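Local coordinates for protein 5-carboxyvanillate decarboxylase (Sphingomonas paucimobilis, PDB 4L6D) that probably catalyses the manganese-dependent decarboxylation of 5-carboxyvanillate to vanillate, as a member of the amidohydrolase superfamily, at residues A[29-34]-A[185-190]; A[175-180]-A[196-201]; A[275-280]-A[307-312]. All coordinates share one frame; numbering follows the deposited sequence.

How the contacts relate
All three contacts belong to the parallel-stranded barrel of the amidohydrolase fold and tie loops and helices that follow different strands to one another. Contacts 1 and 2 alternate along the chain, with centres about 9 Å apart. They share the long loop between strand 171-174 and helix 197-211, and the Asp32–Arg176 salt bridge couples them directly. Contact 1 joins this loop to the start of helix 33-40, while contact 2 lies next to the metal site and reaches the pocket through Tyr198. Contact 3 comes later, between the helices after the last two strands, its centre about 24 Å from that of contact 2 and 30 Å from that of contact 1. Each also touches the second subunit.

Contact 1. Residues A[29-34]-A[185-190]; sequences ASLDMI and AFRDYG
Arg187 reaches from the long loop after strand 171-174 of the amidohydrolase barrel to Leu31 and Ala29, which lie just ahead of helix 33-40. Its CB and CG start the span: chi1 sets CG anti to the carbonyl carbon, and a bend at chi2 (-91°) turns CD toward Leu31. From there the chain runs past Leu31 in the opposite sense. Leu31 CD1 touches Arg187 CD at 3.8 Å, then Arg187 NE, and lies over the centre of one guanidinium face, 3.3 Å from Arg187 CZ. A leucine methyl suits this place because the flat face of a guanidinium accepts apolar packing, while its N-H groups point outward in the plane. One of them is used at the rim: Arg187 NH2 donates to Ala29 O at 3.1 Å, lying nearly on the line of the carbonyl bond although the hydrogen bond is bent at the proton (N-H...O 141°). Asp183 adds a long, weak ion pair to NH2.

The other methyl of Leu31, CD2, packs 3.9 Å from Phe186 CB, the two side chains crossing at about a right angle. Phe186 itself continues to Pro178 and to Ile182 of the second subunit, and Arg208 of the second subunit forms a salt bridge with Asp188.

On the opposing segment the peptide is shaped by a type I turn from Ser30 to Met33. Serine fits its first position, since Ser30 OG accepts from Asp32 N at 3.3 Å, a capping bond in the turn that leads into the helix. The turn also presents Ser30 O to a water, which donates to that oxygen and accepts from Arg187 NH1, both at 2.9 Å.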
loop_
_atom_site.group_PDB
_atom_site.type_symbol
_atom_site.label_atom_id
_atom_site.label_comp_id
_atom_site.label_asym_id
_atom_site.label_seq_id
_atom_site.Cartn_x
_atom_site.Cartn_y
_atom_site.Cartn_z
ATOM N N ALA A 29 -12.844 13.309 16.785
ATOM C CA ALA A 29 -11.403 13.175 16.551
ATOM C C ALA A 29 -11.068 12.396 15.283
ATOM O O ALA A 29 -9.889 12.205 14.965
ATOM C CB ALA A 29 -10.720 12.532 17.757
ATOM N N SER A 30 -12.090 11.924 14.573
ATOM C CA SER A 30 -11.876 11.190 13.326
ATOM C C SER A 30 -11.012 11.994 12.364
ATOM O O SER A 30 -11.189 13.199 12.237
ATOM C CB SER A 30 -13.211 10.873 12.653
ATOM O OG SER A 30 -12.996 10.254 11.389
ATOM N N LEU A 31 -10.091 11.324 11.675
ATOM C CA LEU A 31 -9.220 12.005 10.726
ATOM C C LEU A 31 -10.009 12.587 9.549
ATOM O O LEU A 31 -9.531 13.491 8.870
ATOM C CB LEU A 31 -8.100 11.077 10.241
ATOM C CG LEU A 31 -6.944 11.715 9.462
ATOM C CD1 LEU A 31 -6.138 12.664 10.318
ATOM C CD2 LEU A 31 -6.052 10.615 8.922
ATOM N N ASP A 32 -11.227 12.096 9.322
ATOM C CA ASP A 32 -12.080 12.689 8.294
ATOM C C ASP A 32 -12.481 14.119 8.606
ATOM O O ASP A 32 -12.967 14.817 7.725
ATOM C CB ASP A 32 -13.333 11.858 8.048
ATOM C CG ASP A 32 -13.026 10.583 7.320
ATOM O OD1 ASP A 32 -12.729 10.640 6.101
ATOM O OD2 ASP A 32 -13.048 9.525 7.967
ATOM N N MET A 33 -12.304 14.556 9.851
ATOM C CA MET A 33 -12.639 15.939 10.204
ATOM C C MET A 33 -11.811 16.971 9.441
ATOM O O MET A 33 -12.235 18.117 9.314
ATOM C CB MET A 33 -12.557 16.175 11.718
ATOM C CG MET A 33 -13.645 15.430 12.497
ATOM S SD MET A 33 -15.328 16.000 12.162
ATOM C CE MET A 33 -15.334 17.529 13.102
ATOM N N ILE A 34 -10.646 16.568 8.924
ATOM C CA ILE A 34 -9.856 17.471 8.093
ATOM C C ILE A 34 -10.638 17.813 6.819
ATOM O O ILE A 34 -10.896 18.983 6.547
ATOM C CB ILE A 34 -8.454 16.892 7.771
ATOM C CG1 ILE A 34 -7.636 16.747 9.058
ATOM C CG2 ILE A 34 -7.728 17.783 6.775
ATOM C CD1 ILE A 34 -6.275 16.065 8.879
ATOM N N ALA A 185 -0.178 8.115 11.946
ATOM C CA ALA A 185 0.871 8.229 10.926
ATOM C C ALA A 185 0.483 9.076 9.716
ATOM O O ALA A 185 1.289 9.261 8.792
ATOM C CB ALA A 185 1.315 6.846 10.464
ATOM N N PHE A 186 -0.746 9.587 9.716
ATOM C CA PHE A 186 -1.288 10.288 8.551
ATOM C C PHE A 186 -1.723 11.720 8.849
ATOM O O PHE A 186 -2.555 12.272 8.132
ATOM C CB PHE A 186 -2.457 9.494 7.949
ATOM C CG PHE A 186 -2.069 8.107 7.511
ATOM C CD1 PHE A 186 -2.055 7.065 8.425
ATOM C CD2 PHE A 186 -1.685 7.854 6.209
ATOM C CE1 PHE A 186 -1.666 5.788 8.047
ATOM C CE2 PHE A 186 -1.302 6.571 5.819
ATOM C CZ PHE A 186 -1.300 5.541 6.744
ATOM N N ARG A 187 -1.148 12.308 9.897
ATOM C CA ARG A 187 -1.471 13.676 10.312
ATOM C C ARG A 187 -0.579 14.734 9.658
ATOM O O ARG A 187 -0.799 15.932 9.852
ATOM C CB ARG A 187 -1.373 13.809 11.836
ATOM C CG ARG A 187 -2.428 13.022 12.617
ATOM C CD ARG A 187 -3.675 13.855 12.888
ATOM N NE ARG A 187 -4.743 13.053 13.484
ATOM C CZ ARG A 187 -6.010 13.440 13.573
ATOM N NH1 ARG A 187 -6.380 14.625 13.104
ATOM N NH2 ARG A 187 -6.913 12.634 14.113
ATOM N N ASP A 188 0.425 14.304 8.898
ATOM C CA ASP A 188 1.399 15.240 8.325
ATOM C C ASP A 188 1.407 15.212 6.801
ATOM O O ASP A 188 1.035 14.209 6.183
ATOM C CB ASP A 188 2.805 14.934 8.840
ATOM C CG ASP A 188 2.923 15.131 10.331
ATOM O OD1 ASP A 188 2.664 16.262 10.793
ATOM O OD2 ASP A 188 3.254 14.158 11.040
ATOM N N TYR A 189 1.823 16.329 6.207
ATOM C CA TYR A 189 2.040 16.424 4.761
ATOM C C TYR A 189 0.801 16.124 3.919
ATOM O O TYR A 189 0.922 15.687 2.775
ATOM C CB TYR A 189 3.220 15.526 4.325
ATOM C CG TYR A 189 4.361 15.516 5.313
ATOM C CD1 TYR A 189 4.948 16.699 5.746
ATOM C CD2 TYR A 189 4.826 14.324 5.852
ATOM C CE1 TYR A 189 5.978 16.694 6.672
ATOM C CE2 TYR A 189 5.860 14.310 6.781
ATOM C CZ TYR A 189 6.426 15.497 7.187
ATOM O OH TYR A 189 7.441 15.485 8.107
ATOM N N GLY A 190 -0.387 16.338 4.483
ATOM C CA GLY A 190 -1.630 16.091 3.763
ATOM C C GLY A 190 -1.939 14.621 3.540
ATOM O O GLY A 190 -2.803 14.265 2.741
HETATM O O HOH W 1 -9.211 15.149 13.208
#

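Contact 2. Residues A[175-180]-A[196-201]; sequences PRAPSK and WGYGIE. With VNL (4-hydroxy-3-methoxybenzoate), chain J.
Tyr198 and Pro175 cross at about a right angle, Pro175 CB lying 3.5 Å from Tyr198 CB and bearing obliquely on the start of the ring. Further out, Tyr198 CE1 passes Ala177 N at 3.5 Å, and the tip enters the vanillate pocket. There the ligand atom CM2 lies in the plane of the ring at its edge, and Tyr198 OH comes 3.8 Å from the methoxy carbon CV. Tyrosine suits this place because it packs along the loop and still borders the ligand, which is hydrogen-bonded to Arg46.

Glu201 approaches the same loop one helical turn later. Its bend at chi2 (67°) brings CD round toward Ser179, and Glu201 OE1 accepts from Ser179 N at 3.0 Å, with the donor well above the carboxylate plane. The hydroxyl of Tyr151 is also hydrogen-bonded to Glu201 OE1, and that of Ser145 to Glu201 OE2, so both buried carboxylate oxygens have partners. Arg176 O is hemmed in by Tyr198 CD1 and Glu201 CG, 3.4 Å away, and has no polar partner in the model.

At the first helical residue, Gly197 has no side chain, and Pro178 CG sits 3.6 Å from Gly197 CA, where a beta carbon would collide with it.

The loop leaves strand 171-174 beside the metal ligand His174 and runs across the first turn of helix 197-211. Pro175 touches helix 226-230, and Trp196 and Ile200 meet the second subunit.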
loop_
_atom_site.group_PDB
_atom_site.type_symbol
_atom_site.label_atom_id
_atom_site.label_comp_id
_atom_site.label_asym_id
_atom_site.label_seq_id
_atom_site.Cartn_x
_atom_site.Cartn_y
_atom_site.Cartn_z
ATOM N N PRO A 175 -12.745 5.113 -0.569
ATOM C CA PRO A 175 -11.978 5.484 0.629
ATOM C C PRO A 175 -12.692 6.441 1.595
ATOM O O PRO A 175 -13.694 7.087 1.289
ATOM C CB PRO A 175 -10.731 6.182 0.055
ATOM C CG PRO A 175 -10.638 5.679 -1.363
ATOM C CD PRO A 175 -12.046 5.478 -1.814
ATOM N N ARG A 176 -12.149 6.493 2.802
ATOM C CA ARG A 176 -12.269 7.665 3.665
ATOM C C ARG A 176 -10.910 7.768 4.346
ATOM O O ARG A 176 -10.009 6.982 4.062
ATOM C CB ARG A 176 -13.430 7.539 4.665
ATOM C CG ARG A 176 -13.315 6.342 5.598
ATOM C CD ARG A 176 -14.478 6.247 6.562
ATOM N NE ARG A 176 -14.469 7.313 7.557
ATOM C CZ ARG A 176 -15.252 7.325 8.628
ATOM N NH1 ARG A 176 -16.118 6.335 8.816
ATOM N NH2 ARG A 176 -15.176 8.327 9.496
ATOM N N ALA A 177 -10.743 8.741 5.227
ATOM C CA ALA A 177 -9.459 8.889 5.895
ATOM C C ALA A 177 -9.159 7.686 6.796
ATOM O O ALA A 177 -10.081 7.052 7.331
ATOM C CB ALA A 177 -9.436 10.183 6.713
ATOM N N PRO A 178 -7.863 7.375 6.972
ATOM C CA PRO A 178 -7.416 6.363 7.933
ATOM C C PRO A 178 -8.185 6.386 9.257
ATOM O O PRO A 178 -8.357 7.446 9.864
ATOM C CB PRO A 178 -5.958 6.742 8.151
ATOM C CG PRO A 178 -5.531 7.218 6.770
ATOM C CD PRO A 178 -6.734 7.929 6.198
ATOM N N SER A 179 -8.627 5.209 9.693
ATOM C CA SER A 179 -9.354 5.066 10.954
ATOM C C SER A 179 -8.460 5.370 12.141
ATOM O O SER A 179 -7.247 5.556 12.004
ATOM C CB SER A 179 -9.879 3.638 11.112
ATOM O OG SER A 179 -8.828 2.771 11.522
ATOM N N LYS A 180 -9.057 5.376 13.327
ATOM C CA LYS A 180 -8.308 5.671 14.543
ATOM C C LYS A 180 -7.255 4.603 14.831
ATOM O O LYS A 180 -6.305 4.847 15.575
ATOM C CB LYS A 180 -9.245 5.866 15.742
ATOM C CG LYS A 180 -10.084 7.135 15.686
ATOM C CD LYS A 180 -11.005 7.248 16.893
ATOM C CE LYS A 180 -11.817 8.531 16.795
ATOM N NZ LYS A 180 -12.555 8.827 18.047
ATOM N N TRP A 196 -2.143 9.566 0.072
ATOM C CA TRP A 196 -1.605 8.337 0.676
ATOM C C TRP A 196 -2.565 7.600 1.611
ATOM O O TRP A 196 -2.799 6.401 1.459
ATOM C CB TRP A 196 -0.267 8.615 1.393
ATOM C CG TRP A 196 0.480 7.340 1.684
ATOM C CD1 TRP A 196 0.785 6.818 2.913
ATOM C CD2 TRP A 196 0.978 6.403 0.713
ATOM N NE1 TRP A 196 1.444 5.613 2.764
ATOM C CE2 TRP A 196 1.579 5.340 1.427
ATOM C CE3 TRP A 196 0.967 6.358 -0.689
ATOM C CZ2 TRP A 196 2.162 4.246 0.789
ATOM C CZ3 TRP A 196 1.560 5.268 -1.325
ATOM C CH2 TRP A 196 2.145 4.231 -0.584
ATOM N N GLY A 197 -3.115 8.319 2.576
ATOM C CA GLY A 197 -3.982 7.705 3.573
ATOM C C GLY A 197 -5.177 6.955 3.006
ATOM O O GLY A 197 -5.518 5.861 3.479
ATOM N N TYR A 198 -5.837 7.538 2.007
ATOM C CA TYR A 198 -7.010 6.883 1.422
ATOM C C TYR A 198 -6.705 5.452 0.956
ATOM O O TYR A 198 -7.478 4.532 1.201
ATOM C CB TYR A 198 -7.567 7.706 0.253
ATOM C CG TYR A 198 -8.475 8.844 0.673
ATOM C CD1 TYR A 198 -8.568 9.248 2.008
ATOM C CD2 TYR A 198 -9.255 9.500 -0.271
ATOM C CE1 TYR A 198 -9.429 10.293 2.390
ATOM C CE2 TYR A 198 -10.099 10.543 0.089
ATOM C CZ TYR A 198 -10.183 10.929 1.419
ATOM O OH TYR A 198 -11.043 11.950 1.767
ATOM N N GLY A 199 -5.579 5.270 0.273
ATOM C CA GLY A 199 -5.211 3.968 -0.258
ATOM C C GLY A 199 -4.831 2.974 0.817
ATOM O O GLY A 199 -5.175 1.793 0.727
ATOM N N ILE A 200 -4.117 3.436 1.832
ATOM C CA ILE A 200 -3.720 2.548 2.921
ATOM C C ILE A 200 -4.935 2.077 3.727
ATOM O O ILE A 200 -5.077 0.885 4.019
ATOM C CB ILE A 200 -2.704 3.225 3.849
ATOM C CG1 ILE A 200 -1.444 3.643 3.079
ATOM C CG2 ILE A 200 -2.355 2.292 5.001
ATOM C CD1 ILE A 200 -0.771 2.495 2.338
ATOM N N GLU A 201 -5.818 3.013 4.058
ATOM C CA GLU A 201 -7.045 2.702 4.779
ATOM C C GLU A 201 -7.916 1.684 4.039
ATOM O O GLU A 201 -8.328 0.671 4.623
ATOM C CB GLU A 201 -7.812 4.012 5.028
ATOM C CG GLU A 201 -9.303 3.871 5.310
ATOM C CD GLU A 201 -9.616 3.176 6.623
ATOM O OE1 GLU A 201 -8.752 3.131 7.532
ATOM O OE2 GLU A 201 -10.748 2.661 6.718
HETATM C C1 VNL J . -10.905 13.882 -2.472
HETATM C CO1 VNL J . -10.617 13.153 -3.634
HETATM C CO2 VNL J . -12.017 13.565 -1.667
HETATM C CM1 VNL J . -11.448 12.087 -4.024
HETATM C CM2 VNL J . -12.844 12.504 -2.028
HETATM O OM VNL J . -13.947 12.120 -1.309
HETATM C CZ VNL J . -12.555 11.745 -3.248
HETATM C CC VNL J . -10.026 15.046 -2.095
HETATM C CV VNL J . -14.293 12.806 -0.091
HETATM O O1 VNL J . -9.219 15.537 -2.931
HETATM O O2 VNL J . -10.164 15.553 -0.957
HETATM O O3 VNL J . -13.573 10.959 -3.712
#

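Contact 3. Residues A[275-280]-A[307-312]; sequences ESHAAL and VQFIRT
Two first torsions bring Phe309 and His277 together. In Phe309, CG stands anti to the backbone N (chi1 153°), which sets CG on the side of Glu275. In His277, CG lies anti to the carbonyl carbon (chi1 -70°), and the imidazole passes the phenyl in the opposite sense. The two rings meet rim to rim with planes only 18° apart, and neither covers the other; His277 CD2 and Phe309 CD1 are 3.5 Å apart.

One face of the phenyl is covered by backbone. Glu275 CA lies over its centre, 3.6 Å from the centroid of the Phe309 ring, in a CH-pi contact, and Ser276 N comes obliquely to 3.4 Å from Phe309 CE1. Phenylalanine suits such a place because its broad flat ring can cover a peptide. The aliphatic part of Glu275 continues the cover, with CB 3.8 Å from Phe309 CG, while Leu280 CD2 rests 4.1 Å from Phe309 CZ.

Histidine supplies the polar link. His277 NE2 donates to Phe309 O at 2.8 Å, the oxygen lying in the imidazole plane and the nitrogen meeting a carbonyl lone pair. The bond uses a carbonyl in the last turn of helix 303-311. Just beyond, Thr312 turns OG1 back to donate to Gln308 O at 2.7 Å, while Thr312 N reaches that oxygen from the opposite face.

The contact thus joins the start of helix 277-287, where Ser276 is N-cap and its OG accepts from Ala279 N, to the end of helix 303-311. Ser276 OG also makes a weak hydrogen bond to a bound vanillate molecule beside this N-cap. These helices follow the adjacent strands 267-270 and 292-293 of the barrel, and Trp237 of the second subunit packs on Glu275.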
loop_
_atom_site.group_PDB
_atom_site.type_symbol
_atom_site.label_atom_id
_atom_site.label_comp_id
_atom_site.label_asym_id
_atom_site.label_seq_id
_atom_site.Cartn_x
_atom_site.Cartn_y
_atom_site.Cartn_z
ATOM N N GLU A 275 -4.370 7.654 -13.680
ATOM C CA GLU A 275 -4.383 7.797 -15.132
ATOM C C GLU A 275 -3.019 7.418 -15.694
ATOM O O GLU A 275 -2.309 8.230 -16.280
ATOM C CB GLU A 275 -4.814 9.228 -15.487
ATOM C CG GLU A 275 -6.225 9.493 -14.944
ATOM C CD GLU A 275 -6.670 10.954 -14.994
ATOM O OE1 GLU A 275 -6.037 11.774 -15.694
ATOM O OE2 GLU A 275 -7.686 11.262 -14.316
ATOM N N SER A 276 -2.676 6.146 -15.493
ATOM C CA SER A 276 -1.403 5.590 -15.928
ATOM C C SER A 276 -1.629 4.432 -16.880
ATOM O O SER A 276 -2.203 3.419 -16.498
ATOM C CB SER A 276 -0.634 5.068 -14.709
ATOM O OG SER A 276 0.434 4.223 -15.119
ATOM N N HIS A 277 -1.178 4.571 -18.122
ATOM C CA HIS A 277 -1.302 3.449 -19.053
ATOM C C HIS A 277 -0.545 2.216 -18.563
ATOM O O HIS A 277 -0.984 1.087 -18.783
ATOM C CB HIS A 277 -0.818 3.840 -20.444
ATOM C CG HIS A 277 -1.715 4.814 -21.137
ATOM N ND1 HIS A 277 -1.263 5.671 -22.118
ATOM C CD2 HIS A 277 -3.042 5.059 -21.001
ATOM C CE1 HIS A 277 -2.272 6.407 -22.551
ATOM N NE2 HIS A 277 -3.358 6.066 -21.881
ATOM N N ALA A 278 0.591 2.422 -17.907
ATOM C CA ALA A 278 1.384 1.297 -17.416
ATOM C C ALA A 278 0.650 0.536 -16.324
ATOM O O ALA A 278 0.663 -0.696 -16.308
ATOM C CB ALA A 278 2.740 1.780 -16.890
ATOM N N ALA A 279 0.027 1.266 -15.399
ATOM C CA ALA A 279 -0.700 0.627 -14.310
ATOM C C ALA A 279 -1.958 -0.041 -14.853
ATOM O O ALA A 279 -2.379 -1.087 -14.358
ATOM C CB ALA A 279 -1.068 1.643 -13.222
ATOM N N LEU A 280 -2.560 0.577 -15.866
ATOM C CA LEU A 280 -3.758 0.007 -16.497
ATOM C C LEU A 280 -3.403 -1.314 -17.171
ATOM O O LEU A 280 -4.108 -2.318 -16.993
ATOM C CB LEU A 280 -4.345 0.976 -17.535
ATOM C CG LEU A 280 -5.487 0.428 -18.400
ATOM C CD1 LEU A 280 -6.670 0.039 -17.528
ATOM C CD2 LEU A 280 -5.913 1.446 -19.453
ATOM N N VAL A 307 -10.721 11.286 -19.410
ATOM C CA VAL A 307 -11.253 10.846 -20.692
ATOM C C VAL A 307 -10.129 10.576 -21.692
ATOM O O VAL A 307 -10.114 9.537 -22.363
ATOM C CB VAL A 307 -12.239 11.900 -21.246
ATOM C CG1 VAL A 307 -12.590 11.622 -22.712
ATOM C CG2 VAL A 307 -13.499 11.926 -20.384
ATOM N N GLN A 308 -9.181 11.500 -21.790
ATOM C CA GLN A 308 -8.118 11.349 -22.767
ATOM C C GLN A 308 -7.204 10.185 -22.417
ATOM O O GLN A 308 -6.684 9.519 -23.316
ATOM C CB GLN A 308 -7.390 12.677 -22.953
ATOM C CG GLN A 308 -8.362 13.693 -23.549
ATOM C CD GLN A 308 -7.858 15.121 -23.569
ATOM O OE1 GLN A 308 -6.656 15.385 -23.450
ATOM N NE2 GLN A 308 -8.786 16.055 -23.751
ATOM N N PHE A 309 -7.064 9.911 -21.122
ATOM C CA PHE A 309 -6.314 8.743 -20.654
ATOM C C PHE A 309 -6.876 7.439 -21.240
ATOM O O PHE A 309 -6.127 6.634 -21.812
ATOM C CB PHE A 309 -6.305 8.735 -19.118
ATOM C CG PHE A 309 -6.178 7.366 -18.482
ATOM C CD1 PHE A 309 -4.991 6.641 -18.541
ATOM C CD2 PHE A 309 -7.260 6.829 -17.781
ATOM C CE1 PHE A 309 -4.889 5.388 -17.919
ATOM C CE2 PHE A 309 -7.168 5.585 -17.163
ATOM C CZ PHE A 309 -5.984 4.861 -17.239
ATOM N N ILE A 310 -8.187 7.240 -21.149
ATOM C CA ILE A 310 -8.754 6.004 -21.686
ATOM C C ILE A 310 -8.868 6.013 -23.221
ATOM O O ILE A 310 -8.613 4.988 -23.860
ATOM C CB ILE A 310 -10.077 5.605 -20.974
ATOM C CG1 ILE A 310 -10.563 4.229 -21.442
ATOM C CG2 ILE A 310 -11.156 6.634 -21.208
ATOM C CD1 ILE A 310 -9.606 3.101 -21.138
ATOM N N ARG A 311 -9.200 7.160 -23.822
ATOM C CA ARG A 311 -9.306 7.226 -25.283
ATOM C C ARG A 311 -7.979 6.918 -25.972
ATOM O O ARG A 311 -7.959 6.451 -27.116
ATOM C CB ARG A 311 -9.825 8.591 -25.753
ATOM C CG ARG A 311 -11.305 8.850 -25.467
ATOM C CD ARG A 311 -11.748 10.048 -26.308
ATOM N NE ARG A 311 -13.006 10.657 -25.873
ATOM C CZ ARG A 311 -14.208 10.154 -26.118
ATOM N NH1 ARG A 311 -14.331 9.017 -26.798
ATOM N NH2 ARG A 311 -15.291 10.793 -25.682
ATOM N N THR A 312 -6.874 7.203 -25.290
ATOM C CA THR A 312 -5.558 6.979 -25.870
ATOM C C THR A 312 -4.851 5.741 -25.316
ATOM O O THR A 312 -3.669 5.541 -25.599
ATOM C CB THR A 312 -4.623 8.179 -25.654
ATOM O OG1 THR A 312 -4.422 8.375 -24.243
ATOM C CG2 THR A 312 -5.218 9.443 -26.274
#